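Local coordinates for protein colicin-B (Escherichia coli, PDB 1RH1) that kills sensitive E. coli and related bacteria by forming channels that depolarize the cytoplasmic membrane and dissipate cellular energy, at residues S291-L294 against S295-Q298; E338-G341 against D342-A346. All coordinates share one frame; numbering follows the deposited sequence.

Contact 1: residues S291-L294 against S295-Q298; sequences SNSL and SQRQ
Gln296 rests its CB against Ser293 O at 3.2 Å and its CG beside Asn292 O at 3.5 Å; CG is opposite the residue's own carbonyl carbon (chi1 -88°), which places the methylene alongside that earlier carbonyl. Ser295 leans back in the same sense, with OG 3.5 Å from Ser291 O. Beneath these side chains run three successive i to i+4 bonds of the first turns of the helix: Gln296 N to Asn292 O at 3.2 Å, Arg297 N to Ser293 O at 2.9 Å and Gln298 N to Leu294 O at 2.7 Å. Leu294 points away from the turn that follows it, with CG beside its backbone N (chi1 -64°), and its side chain meets Pro130, Leu289 and Met175 instead. Arg297 takes another course. Its CB lies 3.5 Å from Ser293 O; from there CG stands opposite the backbone N (chi1 -171°) and the chain runs straight to NE, carrying the guanidinium group off the helix. Beyond the turn, NH1 of Arg297 forms a salt bridge with Asp173 and NH2 bonds to Thr260 O, while Gln298 OE1 accepts from Gly178 N. Leu294 and Arg297 both pack on Met175 of strand 169-176 and on Gln180 of strand 179-186, and Ser293, Gln296 and Arg297 touch the TonB-box residue Trp22 on strand 20-22, joining the start of the long helix 291-340 to the beta-rich part of the chain.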
loop_
_atom_site.group_PDB
_atom_site.type_symbol
_atom_site.label_atom_id
_atom_site.label_comp_id
_atom_site.label_asym_id
_atom_site.label_seq_id
_atom_site.Cartn_x
_atom_site.Cartn_y
_atom_site.Cartn_z
ATOM N N SER A 291 -3.835 -19.586 -20.137
ATOM C CA SER A 291 -5.225 -19.576 -19.697
ATOM C C SER A 291 -5.703 -19.903 -18.298
ATOM O O SER A 291 -6.701 -19.343 -17.841
ATOM C CB SER A 291 -6.007 -20.442 -20.623
ATOM O OG SER A 291 -6.693 -19.530 -21.464
ATOM N N ASN A 292 -5.041 -20.830 -17.617
ATOM C CA ASN A 292 -5.442 -21.132 -16.260
ATOM C C ASN A 292 -4.604 -20.391 -15.249
ATOM O O ASN A 292 -4.993 -20.231 -14.092
ATOM C CB ASN A 292 -5.390 -22.663 -16.027
ATOM C CG ASN A 292 -6.654 -23.353 -16.605
ATOM O OD1 ASN A 292 -6.599 -24.419 -17.241
ATOM N ND2 ASN A 292 -7.844 -22.750 -16.412
ATOM N N SER A 293 -3.473 -19.863 -15.700
ATOM C CA SER A 293 -2.638 -19.034 -14.861
ATOM C C SER A 293 -3.244 -17.630 -14.753
ATOM O O SER A 293 -3.173 -16.988 -13.712
ATOM C CB SER A 293 -1.279 -19.045 -15.487
ATOM O OG SER A 293 -0.364 -18.600 -14.516
ATOM N N LEU A 294 -3.914 -17.160 -15.808
ATOM C CA LEU A 294 -4.669 -15.907 -15.849
ATOM C C LEU A 294 -5.766 -15.863 -14.794
ATOM O O LEU A 294 -5.775 -14.945 -13.978
ATOM C CB LEU A 294 -5.282 -15.744 -17.226
ATOM C CG LEU A 294 -4.253 -15.610 -18.305
ATOM C CD1 LEU A 294 -4.835 -15.803 -19.648
ATOM C CD2 LEU A 294 -3.663 -14.258 -18.206
ATOM N N SER A 295 -6.667 -16.855 -14.775
ATOM C CA SER A 295 -7.674 -17.027 -13.730
ATOM C C SER A 295 -7.058 -17.080 -12.328
ATOM O O SER A 295 -7.599 -16.498 -11.382
ATOM C CB SER A 295 -8.426 -18.305 -13.966
ATOM O OG SER A 295 -8.935 -18.314 -15.288
ATOM N N GLN A 296 -5.914 -17.771 -12.181
ATOM C CA GLN A 296 -5.190 -17.847 -10.919
ATOM C C GLN A 296 -4.816 -16.475 -10.412
ATOM O O GLN A 296 -5.019 -16.164 -9.235
ATOM C CB GLN A 296 -3.869 -18.576 -11.012
ATOM C CG GLN A 296 -3.783 -20.073 -10.835
ATOM C CD GLN A 296 -2.354 -20.437 -10.439
ATOM O OE1 GLN A 296 -1.599 -21.058 -11.193
ATOM N NE2 GLN A 296 -1.944 -20.028 -9.232
ATOM N N ARG A 297 -4.248 -15.694 -11.358
ATOM C CA ARG A 297 -3.785 -14.343 -11.087
ATOM C C ARG A 297 -4.938 -13.371 -10.946
ATOM O O ARG A 297 -4.819 -12.424 -10.169
ATOM C CB ARG A 297 -2.860 -13.821 -12.192
ATOM C CG ARG A 297 -2.212 -12.497 -11.783
ATOM C CD ARG A 297 -1.143 -12.066 -12.753
ATOM N NE ARG A 297 -0.485 -10.840 -12.319
ATOM C CZ ARG A 297 0.455 -10.256 -13.067
ATOM N NH1 ARG A 297 0.849 -10.749 -14.246
ATOM N NH2 ARG A 297 1.025 -9.156 -12.608
ATOM N N GLN A 298 -6.057 -13.583 -11.647
ATOM C CA GLN A 298 -7.173 -12.680 -11.487
ATOM C C GLN A 298 -7.829 -12.802 -10.126
ATOM O O GLN A 298 -8.333 -11.800 -9.631
ATOM C CB GLN A 298 -8.223 -12.915 -12.541
ATOM C CG GLN A 298 -9.151 -11.718 -12.620
ATOM C CD GLN A 298 -8.414 -10.391 -12.775
ATOM O OE1 GLN A 298 -8.030 -9.970 -13.872
ATOM N NE2 GLN A 298 -8.200 -9.718 -11.647
#

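Contact 2: residues E338-G341 against D342-A346; sequences EYLG and DKYKA
Gly341, the N-cap residue of helix 342-357, marks the break between two helices at a tight turn in the pore-forming domain and has more surface buried here than any other residue of the two segments. Its phi of 114° is the evidence for the break: a CB at these backbone angles would press on the preceding carbonyl O and on Asp342 N. Gly341 O faces the new helix, accepting weak bonds from Tyr344 N (3.4 Å) and Lys345 N (3.3 Å), the latter straighter. Tyr344 sets CB 3.2 Å from the same oxygen. With CG anti to the backbone N, its ring swings beside Leu340, whose CD1 lies over one face, 4.0 Å from Tyr344 CD1. The phenol OH bonds to Gly486 O, while Leu340 touches Val487, so both side chains also engage helix 479-495. Lys345 folds back toward the turn, and a bend at its last torsion (chi4 67°) brings NZ 3.8 Å from Glu338 CG. Glu338 OE2 lies 4.3 Å from Lys345 NZ, near but beyond a salt bridge. Lys345 NZ instead bridges to Asp342 OD1 at 3.2 Å, approaching from above the carboxylate plane, 44° out of it.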
loop_
_atom_site.group_PDB
_atom_site.type_symbol
_atom_site.label_atom_id
_atom_site.label_comp_id
_atom_site.label_asym_id
_atom_site.label_seq_id
_atom_site.Cartn_x
_atom_site.Cartn_y
_atom_site.Cartn_z
ATOM N N GLU A 338 -12.772 25.627 33.086
ATOM C CA GLU A 338 -13.020 26.942 33.678
ATOM C C GLU A 338 -13.934 26.868 34.937
ATOM O O GLU A 338 -14.653 27.800 35.306
ATOM C CB GLU A 338 -13.603 27.938 32.565
ATOM C CG GLU A 338 -12.677 28.590 31.435
ATOM C CD GLU A 338 -11.867 29.940 31.538
ATOM O OE1 GLU A 338 -11.906 30.752 30.608
ATOM O OE2 GLU A 338 -11.108 30.176 32.477
ATOM N N TYR A 339 -13.868 25.765 35.702
ATOM C CA TYR A 339 -14.511 25.564 37.000
ATOM C C TYR A 339 -13.590 24.731 37.908
ATOM O O TYR A 339 -13.429 25.068 39.077
ATOM C CB TYR A 339 -15.888 24.829 36.869
ATOM C CG TYR A 339 -16.485 24.559 38.246
ATOM C CD1 TYR A 339 -16.751 25.632 39.113
ATOM C CD2 TYR A 339 -16.663 23.249 38.689
ATOM C CE1 TYR A 339 -17.179 25.402 40.421
ATOM C CE2 TYR A 339 -17.091 23.013 40.002
ATOM C CZ TYR A 339 -17.339 24.089 40.857
ATOM O OH TYR A 339 -17.712 23.857 42.165
ATOM N N LEU A 340 -12.996 23.634 37.422
ATOM C CA LEU A 340 -12.133 22.783 38.225
ATOM C C LEU A 340 -10.669 23.132 38.174
ATOM O O LEU A 340 -9.878 22.600 38.963
ATOM C CB LEU A 340 -12.213 21.319 37.820
ATOM C CG LEU A 340 -13.342 20.478 38.334
ATOM C CD1 LEU A 340 -13.093 19.059 37.946
ATOM C CD2 LEU A 340 -13.407 20.527 39.836
ATOM N N GLY A 341 -10.298 23.996 37.228
ATOM C CA GLY A 341 -8.908 24.396 37.128
ATOM C C GLY A 341 -8.233 23.944 35.854
ATOM O O GLY A 341 -8.721 23.121 35.072
ATOM N N ASP A 342 -7.055 24.542 35.701
ATOM C CA ASP A 342 -6.227 24.361 34.517
ATOM C C ASP A 342 -5.323 23.131 34.551
ATOM O O ASP A 342 -4.812 22.691 33.513
ATOM C CB ASP A 342 -5.423 25.667 34.314
ATOM C CG ASP A 342 -6.348 26.858 34.000
ATOM O OD1 ASP A 342 -6.846 26.950 32.865
ATOM O OD2 ASP A 342 -6.590 27.677 34.899
ATOM N N LYS A 343 -5.165 22.571 35.762
ATOM C CA LYS A 343 -4.493 21.298 35.980
ATOM C C LYS A 343 -5.417 20.169 35.470
ATOM O O LYS A 343 -4.975 19.106 35.003
ATOM C CB LYS A 343 -4.202 21.186 37.467
ATOM C CG LYS A 343 -2.784 20.702 37.760
ATOM C CD LYS A 343 -2.181 21.246 39.067
ATOM C CE LYS A 343 -2.821 20.743 40.373
ATOM N NZ LYS A 343 -4.191 21.188 40.615
ATOM N N TYR A 344 -6.736 20.453 35.527
ATOM C CA TYR A 344 -7.745 19.596 34.949
ATOM C C TYR A 344 -7.613 19.752 33.444
ATOM O O TYR A 344 -7.481 18.718 32.805
ATOM C CB TYR A 344 -9.154 19.996 35.370
ATOM C CG TYR A 344 -10.174 19.053 34.751
ATOM C CD1 TYR A 344 -10.376 17.800 35.324
ATOM C CD2 TYR A 344 -10.856 19.406 33.580
ATOM C CE1 TYR A 344 -11.251 16.890 34.726
ATOM C CE2 TYR A 344 -11.722 18.497 32.977
ATOM C CZ TYR A 344 -11.909 17.247 33.560
ATOM O OH TYR A 344 -12.752 16.338 32.970
ATOM N N LYS A 345 -7.631 20.946 32.831
ATOM C CA LYS A 345 -7.451 21.113 31.384
ATOM C C LYS A 345 -6.282 20.349 30.739
ATOM O O LYS A 345 -6.385 19.792 29.640
ATOM C CB LYS A 345 -7.234 22.581 31.017
ATOM C CG LYS A 345 -8.410 23.509 31.129
ATOM C CD LYS A 345 -8.090 24.751 30.320
ATOM C CE LYS A 345 -9.313 25.671 30.255
ATOM N NZ LYS A 345 -9.645 26.228 31.557
ATOM N N ALA A 346 -5.152 20.336 31.462
ATOM C CA ALA A 346 -3.909 19.702 31.040
ATOM C C ALA A 346 -3.966 18.197 30.937
ATOM O O ALA A 346 -3.336 17.597 30.058
ATOM C CB ALA A 346 -2.810 20.043 32.008
#

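How the contacts relate
From the N terminus, the chain first builds the beta-rich part and then enters helix 291-340, whose opening turns hold contact 1. The helix runs on to contact 2, where it ends and helix 342-357 begins. The contacts follow in series, neither nesting nor crossing, and since each joins adjoining segments neither closes a long loop. Their centres are about 63 Å apart and their nearest atoms about 50 Å, on opposite sides of the chain's centre; both lie on helix 291-340, which spans the gap between them. At contact 1 its start packs against strands 20-22, 169-176 and 179-186; contact 2 turns its far end among the helices of the pore-forming domain, beside helix 479-495.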